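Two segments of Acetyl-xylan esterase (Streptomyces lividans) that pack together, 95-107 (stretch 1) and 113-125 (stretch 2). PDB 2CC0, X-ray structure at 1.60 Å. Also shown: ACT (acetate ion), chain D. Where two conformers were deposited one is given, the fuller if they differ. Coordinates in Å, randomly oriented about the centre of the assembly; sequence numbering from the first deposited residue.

Stretch 1, residues 95-107: TPKLFRPPYGETN
Stretch 2, residues 113-125: VEAKYGLTEVIWD

Two short strands run parallel, in the register Lys97–Leu119, Leu98–Thr120, Phe99–Glu121 and Arg100–Val122, with CA–CA spacings of 4.7 to 5.0 Å; the contact buries 809 Å² over both sides.

Stretch 2 opens as the end of a helix, 113–116. From it Glu114 (chi1 m, chi2 t) points toward stretch 1, and its OE2 lies 3.3 Å from Phe99 CD2, at the ring edge, where the polarised C–H bonds suit a carboxyl oxygen. Glu114 OE2 is also 2.5 Å from Glu121 OE1, so close that one acid probably holds a proton.

Tyr117 leaves helical geometry, and Gly118 turns the chain at phi/psi 65/34, a region that favours glycine. A CB there would sit 2.8 Å from Lys97 NZ, which instead donates to Gly118 O at 2.8 Å. Lys97 starts away from stretch 2, but chi angles m, m, m, t bring its amine back. Water 1 accepts from Lys97 NZ at 3.2 Å, and its oxygen lies 2.7 Å from Pro96 O and 2.9 Å from Tyr117 O, within donating distance of both.

Leu119 (m, t) fills the buried space beside the strand: its CD2 lies 4.2 Å from Pro96 CB and its CB 3.9 Å from Phe99 CB. The parallel ladder then begins. Thr120 N donates to Lys97 O at 2.8 Å, Phe99 N to Thr120 O at 2.9 Å, and Val122 N to Phe99 O at 2.8 Å. CA–H groups add contacts, such as Glu121 CA to Phe99 O at 3.3 Å. Thr120 (m) and Leu98 (m, t) share one face, with Thr120 CB 4.0 Å from Leu98 CD2; Glu121 and Phe99 (t, chi2 75°) take the other.

Glu121 (t, t, chi3 -88°) reaches back to the loop, where Thr106 OG1 (chi1 t) donates to Glu121 OE1 at 2.7 Å. Val122 (t) is buried, and its branched apolar side chain packs against Leu98, with Val122 CG2 4.0 Å from Leu98 CD2.

Arg100 (t, t, m, chi4 161°) extends the pairing past the ladder: its NE donates to Val122 O at 3.2 Å, its NH2 to Ile123 O at 2.8 Å. Ile123 (m, m) begins away, yet its CD1 returns to 3.7 Å from Pro101 CD.

Trp124 (p, chi2 84°) lays CE3 over a guanidinium face, 3.8 Å from Arg100 NE. Its CH2 meets Gly104 CA at 3.8 Å; Gly104 sits at phi/psi 70/10, which favours glycine, and a CB at this position would lie 2.9 Å from Trp124 CH2, a clash. The acetate accepts from Tyr103 N at its O (2.8 Å) and rests its CH3 3.4 Å from Trp124 CZ3.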

ATOM      1  N   THR A  95      -0.085 -21.103   4.724  1.00 12.25           N
ATOM      2  CA  THR A  95      -0.912 -20.232   5.534  1.00 11.95           C
ATOM      3  C   THR A  95      -0.739 -18.817   4.979  1.00 11.27           C
ATOM      4  O   THR A  95       0.350 -18.236   5.076  1.00 12.16           O
ATOM      5  CB  THR A  95      -0.474 -20.288   7.011  1.00 12.77           C
ATOM      6  OG1 THR A  95      -0.706 -21.619   7.492  1.00 15.83           O
ATOM      7  CG2 THR A  95      -1.286 -19.319   7.873  1.00 14.70           C
ATOM      8  N   PRO A  96      -1.793 -18.274   4.352  1.00  9.83           N
ATOM      9  CA  PRO A  96      -1.628 -16.935   3.740  1.00  9.54           C
ATOM     10  C   PRO A  96      -1.160 -15.829   4.686  1.00  9.42           C
ATOM     11  O   PRO A  96      -1.504 -15.815   5.870  1.00  9.02           O
ATOM     12  CB  PRO A  96      -3.038 -16.598   3.218  1.00 10.19           C
ATOM     13  CG  PRO A  96      -3.683 -17.944   2.987  1.00 10.01           C
ATOM     14  CD  PRO A  96      -3.135 -18.831   4.127  1.00 10.21           C
ATOM     15  N   LYS A  97      -0.369 -14.914   4.124  1.00  9.03           N
ATOM     16  CA  LYS A  97       0.009 -13.693   4.832  0.50  9.41           C
ATOM     17  C   LYS A  97      -0.665 -12.462   4.266  1.00  9.24           C
ATOM     18  O   LYS A  97      -0.530 -11.375   4.841  1.00  9.90           O
ATOM     19  CB  LYS A  97       1.542 -13.480   4.823  0.50 10.13           C
ATOM     20  CG  LYS A  97       2.368 -14.545   5.577  0.50 11.75           C
ATOM     21  CD  LYS A  97       1.984 -14.708   7.026  0.50 13.84           C
ATOM     22  CE  LYS A  97       2.191 -13.446   7.835  0.50 14.26           C
ATOM     23  NZ  LYS A  97       1.726 -13.557   9.246  0.50 13.15           N
ATOM     24  N   LEU A  98      -1.408 -12.637   3.164  1.00  7.69           N
ATOM     25  CA  LEU A  98      -2.088 -11.526   2.468  1.00  6.61           C
ATOM     26  C   LEU A  98      -3.591 -11.755   2.381  1.00  7.04           C
ATOM     27  O   LEU A  98      -4.046 -12.885   2.185  1.00  8.24           O
ATOM     28  CB  LEU A  98      -1.557 -11.382   1.039  1.00  7.11           C
ATOM     29  CG  LEU A  98      -0.032 -11.277   0.885  1.00  7.26           C
ATOM     30  CD1 LEU A  98       0.311 -11.258  -0.582  1.00 10.38           C
ATOM     31  CD2 LEU A  98       0.531 -10.052   1.639  1.00  8.37           C
ATOM     32  N   PHE A  99      -4.358 -10.672   2.505  1.00  6.80           N
ATOM     33  CA  PHE A  99      -5.809 -10.745   2.427  1.00  7.32           C
ATOM     34  C   PHE A  99      -6.311  -9.617   1.556  1.00  7.69           C
ATOM     35  O   PHE A  99      -5.913  -8.463   1.745  1.00  8.85           O
ATOM     36  CB  PHE A  99      -6.405 -10.604   3.842  1.00  8.06           C
ATOM     37  CG  PHE A  99      -7.917 -10.435   3.850  1.00  7.58           C
ATOM     38  CD1 PHE A  99      -8.754 -11.527   3.609  1.00  8.87           C
ATOM     39  CD2 PHE A  99      -8.491  -9.165   4.064  1.00  9.19           C
ATOM     40  CE1 PHE A  99     -10.150 -11.347   3.594  1.00 10.16           C
ATOM     41  CE2 PHE A  99      -9.876  -8.970   4.045  1.00  8.78           C
ATOM     42  CZ  PHE A  99     -10.719 -10.080   3.813  1.00  9.43           C
ATOM     43  N   ARG A 100      -7.190  -9.935   0.605  1.00  6.41           N
ATOM     44  CA  ARG A 100      -7.824  -8.867  -0.184  1.00  6.33           C
ATOM     45  C   ARG A 100      -9.305  -8.841   0.162  1.00  7.50           C
ATOM     46  O   ARG A 100     -10.000  -9.861  -0.006  1.00  7.35           O
ATOM     47  CB  ARG A 100      -7.632  -9.084  -1.694  1.00  7.20           C
ATOM     48  CG  ARG A 100      -8.366  -8.039  -2.538  1.00  8.38           C
ATOM     49  CD  ARG A 100      -7.953  -8.219  -3.972  1.00  8.68           C
ATOM     50  NE  ARG A 100      -6.660  -7.579  -4.253  1.00  9.47           N
ATOM     51  CZ  ARG A 100      -5.907  -7.897  -5.309  1.00  9.32           C
ATOM     52  NH1 ARG A 100      -6.300  -8.881  -6.122  1.00  9.50           N
ATOM     53  NH2 ARG A 100      -4.772  -7.254  -5.529  1.00 11.10           N
ATOM     54  N   PRO A 101      -9.803  -7.698   0.667  1.00  8.58           N
ATOM     55  CA  PRO A 101     -11.222  -7.659   1.007  1.00  9.08           C
ATOM     56  C   PRO A 101     -12.054  -7.778  -0.279  1.00  9.60           C
ATOM     57  O   PRO A 101     -11.732  -7.146  -1.296  1.00 10.06           O
ATOM     58  CB  PRO A 101     -11.413  -6.242   1.576  1.00 10.20           C
ATOM     59  CG  PRO A 101     -10.046  -5.765   1.954  1.00 11.04           C
ATOM     60  CD  PRO A 101      -9.132  -6.405   0.920  1.00 10.20           C
ATOM     61  N   PRO A 102     -13.126  -8.583  -0.243  1.00 10.27           N
ATOM     62  CA  PRO A 102     -14.062  -8.537  -1.367  1.00 10.43           C
ATOM     63  C   PRO A 102     -14.490  -7.083  -1.652  1.00 10.21           C
ATOM     64  O   PRO A 102     -14.782  -6.315  -0.720  1.00  9.48           O
ATOM     65  CB  PRO A 102     -15.248  -9.364  -0.849  1.00 11.27           C
ATOM     66  CG  PRO A 102     -14.627 -10.376   0.108  1.00 10.97           C
ATOM     67  CD  PRO A 102     -13.498  -9.593   0.772  1.00 10.79           C
ATOM     68  N   TYR A 103     -14.519  -6.712  -2.928  1.00 10.07           N
ATOM     69  CA  TYR A 103     -14.987  -5.358  -3.399  1.00 10.34           C
ATOM     70  C   TYR A 103     -14.034  -4.257  -2.959  1.00 11.67           C
ATOM     71  O   TYR A 103     -14.360  -3.085  -3.115  1.00 12.02           O
ATOM     72  CB  TYR A 103     -16.408  -5.026  -2.897  1.00 11.48           C
ATOM     73  CG  TYR A 103     -17.367  -6.177  -3.126  1.00 10.92           C
ATOM     74  CD1 TYR A 103     -17.843  -6.462  -4.412  1.00 12.99           C
ATOM     75  CD2 TYR A 103     -17.732  -7.017  -2.083  1.00 11.46           C
ATOM     76  CE1 TYR A 103     -18.705  -7.547  -4.632  1.00 12.69           C
ATOM     77  CE2 TYR A 103     -18.604  -8.110  -2.286  1.00 12.39           C
ATOM     78  CZ  TYR A 103     -19.078  -8.369  -3.570  1.00 12.35           C
ATOM     79  OH  TYR A 103     -19.917  -9.449  -3.773  1.00 15.11           O
ATOM     80  N   GLY A 104     -12.890  -4.621  -2.360  1.00 11.03           N
ATOM     81  CA  GLY A 104     -11.950  -3.620  -1.830  1.00 11.72           C
ATOM     82  C   GLY A 104     -12.477  -2.884  -0.598  1.00 12.51           C
ATOM     83  O   GLY A 104     -11.883  -1.891  -0.182  1.00 13.98           O
ATOM     84  N   GLU A 105     -13.593  -3.363  -0.040  1.00 11.31           N
ATOM     85  CA  GLU A 105     -14.311  -2.661   1.027  1.00 11.96           C
ATOM     86  C   GLU A 105     -13.761  -3.046   2.381  1.00 11.36           C
ATOM     87  O   GLU A 105     -13.766  -4.233   2.775  1.00 11.42           O
ATOM     88  CB  GLU A 105     -15.825  -2.942   0.957  1.00 11.99           C
ATOM     89  CG  GLU A 105     -16.449  -2.313  -0.291  1.00 13.65           C
ATOM     90  CD  GLU A 105     -17.855  -2.822  -0.636  1.00 15.30           C
ATOM     91  OE1 GLU A 105     -18.348  -3.776   0.000  1.00 18.14           O
ATOM     92  OE2 GLU A 105     -18.451  -2.250  -1.592  1.00 18.80           O
ATOM     93  N   THR A 106     -13.332  -2.026   3.119  1.00 10.76           N
ATOM     94  CA  THR A 106     -12.691  -2.265   4.418  1.00 10.96           C
ATOM     95  C   THR A 106     -13.141  -1.259   5.492  1.00 10.72           C
ATOM     96  O   THR A 106     -13.717  -0.225   5.177  1.00 11.51           O
ATOM     97  CB  THR A 106     -11.144  -2.298   4.248  1.00 12.59           C
ATOM     98  OG1 THR A 106     -10.509  -2.621   5.491  1.00 13.23           O
ATOM     99  CG2 THR A 106     -10.609  -0.985   3.728  1.00 14.58           C
ATOM    100  N   ASN A 107     -12.898  -1.615   6.750  1.00 11.15           N
ATOM    101  CA  ASN A 107     -13.081  -0.703   7.885  1.00 11.01           C
ATOM    102  C   ASN A 107     -12.190  -1.131   9.040  1.00 11.27           C
ATOM    103  O   ASN A 107     -11.443  -2.118   8.926  1.00 10.49           O
ATOM    104  CB  ASN A 107     -14.571  -0.571   8.289  1.00 11.99           C
ATOM    105  CG  ASN A 107     -15.163  -1.864   8.837  1.00 13.17           C
ATOM    106  OD1 ASN A 107     -14.441  -2.774   9.274  1.00 12.81           O
ATOM    107  ND2 ASN A 107     -16.505  -1.941   8.840  1.00 15.40           N
ATOM    108  N   VAL A 113      -9.500  -7.772  12.534  1.00 10.41           N
ATOM    109  CA  VAL A 113      -9.570  -9.194  12.255  1.00  9.91           C
ATOM    110  C   VAL A 113      -8.370  -9.632  11.405  1.00  9.93           C
ATOM    111  O   VAL A 113      -7.762 -10.642  11.703  1.00 10.42           O
ATOM    112  CB  VAL A 113     -10.912  -9.628  11.604  1.00 10.75           C
ATOM    113  CG1 VAL A 113     -10.896 -11.134  11.333  1.00 11.46           C
ATOM    114  CG2 VAL A 113     -12.095  -9.234  12.517  1.00 11.79           C
ATOM    115  N   GLU A 114      -8.029  -8.858  10.369  1.00  8.94           N
ATOM    116  CA  GLU A 114      -6.824  -9.147   9.583  1.00  9.54           C
ATOM    117  C   GLU A 114      -5.605  -9.278  10.493  1.00  9.52           C
ATOM    118  O   GLU A 114      -4.833 -10.237  10.366  1.00 10.87           O
ATOM    119  CB  GLU A 114      -6.541  -8.033   8.577  1.00  9.85           C
ATOM    120  CG  GLU A 114      -7.578  -7.902   7.475  1.00 10.17           C
ATOM    121  CD  GLU A 114      -7.534  -6.540   6.778  1.00 11.54           C
ATOM    122  OE1 GLU A 114      -6.672  -5.689   7.117  1.00 13.82           O
ATOM    123  OE2 GLU A 114      -8.343  -6.332   5.845  1.00 10.80           O
ATOM    124  N   ALA A 115      -5.433  -8.323  11.415  1.00  9.30           N
ATOM    125  CA  ALA A 115      -4.256  -8.303  12.305  1.00 10.79           C
ATOM    126  C   ALA A 115      -4.226  -9.550  13.193  1.00 11.16           C
ATOM    127  O   ALA A 115      -3.160 -10.145  13.393  1.00 13.13           O
ATOM    128  CB  ALA A 115      -4.255  -7.042  13.164  1.00 10.61           C
ATOM    129  N   LYS A 116      -5.399  -9.956  13.700  1.00 11.58           N
ATOM    130  CA  LYS A 116      -5.500 -11.157  14.529  1.00 11.83           C
ATOM    131  C   LYS A 116      -4.863 -12.369  13.827  1.00 11.83           C
ATOM    132  O   LYS A 116      -4.186 -13.182  14.462  1.00 13.49           O
ATOM    133  CB  LYS A 116      -6.974 -11.455  14.838  1.00 11.78           C
ATOM    134  CG  LYS A 116      -7.188 -12.731  15.661  1.00 12.64           C
ATOM    135  CD  LYS A 116      -8.648 -12.960  16.034  1.00 14.06           C
ATOM    136  CE  LYS A 116      -8.823 -14.374  16.588  1.00 15.93           C
ATOM    137  NZ  LYS A 116     -10.268 -14.589  16.890  1.00 18.55           N
ATOM    138  N   TYR A 117      -5.095 -12.484  12.513  1.00 10.68           N
ATOM    139  CA  TYR A 117      -4.651 -13.638  11.712  1.00 11.18           C
ATOM    140  C   TYR A 117      -3.321 -13.408  10.997  1.00 11.06           C
ATOM    141  O   TYR A 117      -2.900 -14.233  10.168  1.00 11.69           O
ATOM    142  CB  TYR A 117      -5.769 -14.090  10.745  1.00 11.02           C
ATOM    143  CG  TYR A 117      -6.893 -14.728  11.547  1.00 11.10           C
ATOM    144  CD1 TYR A 117      -6.783 -16.043  12.000  1.00 12.15           C
ATOM    145  CD2 TYR A 117      -8.010 -13.984  11.941  1.00 10.96           C
ATOM    146  CE1 TYR A 117      -7.784 -16.621  12.792  1.00 12.69           C
ATOM    147  CE2 TYR A 117      -9.033 -14.558  12.722  1.00 12.42           C
ATOM    148  CZ  TYR A 117      -8.894 -15.874  13.170  1.00 12.62           C
ATOM    149  OH  TYR A 117      -9.864 -16.459  13.967  1.00 14.37           O
ATOM    150  N   GLY A 118      -2.660 -12.288  11.326  1.00 11.00           N
ATOM    151  CA  GLY A 118      -1.377 -11.955  10.722  1.00 11.50           C
ATOM    152  C   GLY A 118      -1.435 -11.689   9.232  1.00 10.75           C
ATOM    153  O   GLY A 118      -0.470 -11.990   8.503  1.00 11.51           O
ATOM    154  N   LEU A 119      -2.554 -11.116   8.783  1.00  9.13           N
ATOM    155  CA  LEU A 119      -2.774 -10.827   7.363  1.00  8.69           C
ATOM    156  C   LEU A 119      -2.543  -9.347   7.030  1.00  8.64           C
ATOM    157  O   LEU A 119      -3.048  -8.466   7.709  1.00  9.46           O
ATOM    158  CB  LEU A 119      -4.219 -11.202   6.986  1.00  8.63           C
ATOM    159  CG  LEU A 119      -4.507 -12.703   7.026  1.00  8.44           C
ATOM    160  CD1 LEU A 119      -6.020 -12.941   7.069  1.00 10.57           C
ATOM    161  CD2 LEU A 119      -3.906 -13.473   5.824  1.00  9.46           C
ATOM    162  N   THR A 120      -1.806  -9.105   5.957  1.00  7.58           N
ATOM    163  CA  THR A 120      -1.655  -7.761   5.398  1.00  7.42           C
ATOM    164  C   THR A 120      -2.760  -7.522   4.382  1.00  7.61           C
ATOM    165  O   THR A 120      -2.949  -8.343   3.491  1.00  8.41           O
ATOM    166  CB  THR A 120      -0.282  -7.670   4.732  1.00  7.72           C
ATOM    167  OG1 THR A 120       0.694  -7.866   5.768  1.00 10.02           O
ATOM    168  CG2 THR A 120      -0.048  -6.295   4.073  1.00  8.50           C
ATOM    169  N   GLU A 121      -3.466  -6.389   4.489  1.00  7.74           N
ATOM    170  CA  GLU A 121      -4.520  -6.075   3.511  1.00  7.45           C
ATOM    171  C   GLU A 121      -3.894  -5.628   2.207  1.00  7.89           C
ATOM    172  O   GLU A 121      -2.988  -4.781   2.199  1.00  9.46           O
ATOM    173  CB  GLU A 121      -5.426  -4.967   4.064  1.00  8.83           C
ATOM    174  CG  GLU A 121      -6.654  -4.659   3.247  1.00  8.79           C
ATOM    175  CD  GLU A 121      -7.477  -3.621   3.973  1.00  9.50           C
ATOM    176  OE1 GLU A 121      -8.326  -4.011   4.812  1.00 12.09           O
ATOM    177  OE2 GLU A 121      -7.243  -2.425   3.710  1.00 11.25           O
ATOM    178  N   VAL A 122      -4.411  -6.159   1.106  1.00  7.97           N
ATOM    179  CA  VAL A 122      -3.908  -5.840  -0.221  1.00  8.72           C
ATOM    180  C   VAL A 122      -5.081  -5.443  -1.096  1.00  9.32           C
ATOM    181  O   VAL A 122      -5.940  -6.270  -1.415  1.00  9.98           O
ATOM    182  CB  VAL A 122      -3.185  -7.047  -0.850  1.00  8.75           C
ATOM    183  CG1 VAL A 122      -2.739  -6.707  -2.280  1.00  9.93           C
ATOM    184  CG2 VAL A 122      -1.977  -7.455   0.018  1.00  8.90           C
ATOM    185  N   ILE A 123      -5.130  -4.162  -1.453  1.00  9.85           N
ATOM    186  CA  ILE A 123      -6.105  -3.644  -2.402  0.50  9.50           C
ATOM    187  C   ILE A 123      -5.477  -3.762  -3.795  1.00 10.40           C
ATOM    188  O   ILE A 123      -5.079  -4.834  -4.203  1.00 11.58           O
ATOM    189  CB  ILE A 123      -6.556  -2.186  -2.027  0.50  9.56           C
ATOM    190  CG1 ILE A 123      -6.855  -2.089  -0.524  0.50  8.76           C
ATOM    191  CG2 ILE A 123      -7.794  -1.771  -2.833  0.50 10.00           C
ATOM    192  CD1 ILE A 123      -8.060  -2.972  -0.056  0.50  9.45           C
ATOM    193  N   TRP A 124      -5.339  -2.654  -4.509  1.00 10.35           N
ATOM    194  CA  TRP A 124      -4.677  -2.675  -5.823  1.00 10.06           C
ATOM    195  C   TRP A 124      -4.391  -1.227  -6.230  1.00 10.37           C
ATOM    196  O   TRP A 124      -4.944  -0.276  -5.646  1.00 11.26           O
ATOM    197  CB  TRP A 124      -5.519  -3.384  -6.916  1.00 10.78           C
ATOM    198  CG  TRP A 124      -6.896  -2.847  -7.014  1.00 10.47           C
ATOM    199  CD1 TRP A 124      -7.298  -1.739  -7.723  1.00 11.44           C
ATOM    200  CD2 TRP A 124      -8.064  -3.355  -6.357  1.00 11.40           C
ATOM    201  NE1 TRP A 124      -8.648  -1.524  -7.542  1.00 11.70           N
ATOM    202  CE2 TRP A 124      -9.145  -2.503  -6.715  1.00 12.34           C
ATOM    203  CE3 TRP A 124      -8.312  -4.451  -5.500  1.00 11.25           C
ATOM    204  CZ2 TRP A 124     -10.458  -2.709  -6.243  1.00 12.05           C
ATOM    205  CZ3 TRP A 124      -9.625  -4.645  -5.012  1.00 11.15           C
ATOM    206  CH2 TRP A 124     -10.673  -3.776  -5.401  1.00 13.06           C
ATOM    207  N   ASP A 125      -3.497  -1.084  -7.200  1.00  9.55           N
ATOM    208  CA  ASP A 125      -3.183   0.211  -7.815  1.00  9.72           C
ATOM    209  C   ASP A 125      -3.985   0.399  -9.113  1.00 10.47           C
ATOM    210  O   ASP A 125      -4.393   1.521  -9.460  1.00 12.50           O
ATOM    211  CB  ASP A 125      -1.674   0.293  -8.102  1.00 10.08           C
ATOM    212  CG  ASP A 125      -0.869   0.287  -6.818  1.00 11.74           C
ATOM    213  OD1 ASP A 125      -0.838   1.369  -6.172  1.00 15.82           O
ATOM    214  OD2 ASP A 125      -0.315  -0.770  -6.413  1.00 11.32           O
TER
HETATM  215  C   ACT D 201     -12.476  -8.449  -5.371  0.50 11.49           C
HETATM  216  O   ACT D 201     -13.664  -8.494  -4.970  0.50 11.03           O
HETATM  217  OXT ACT D 201     -12.107  -9.309  -6.222  0.50 11.77           O
HETATM  218  CH3 ACT D 201     -11.534  -7.410  -4.841  0.50 12.03           C
HETATM  219  O   HOH W   1      -0.855 -15.356   8.493  1.00 17.50           O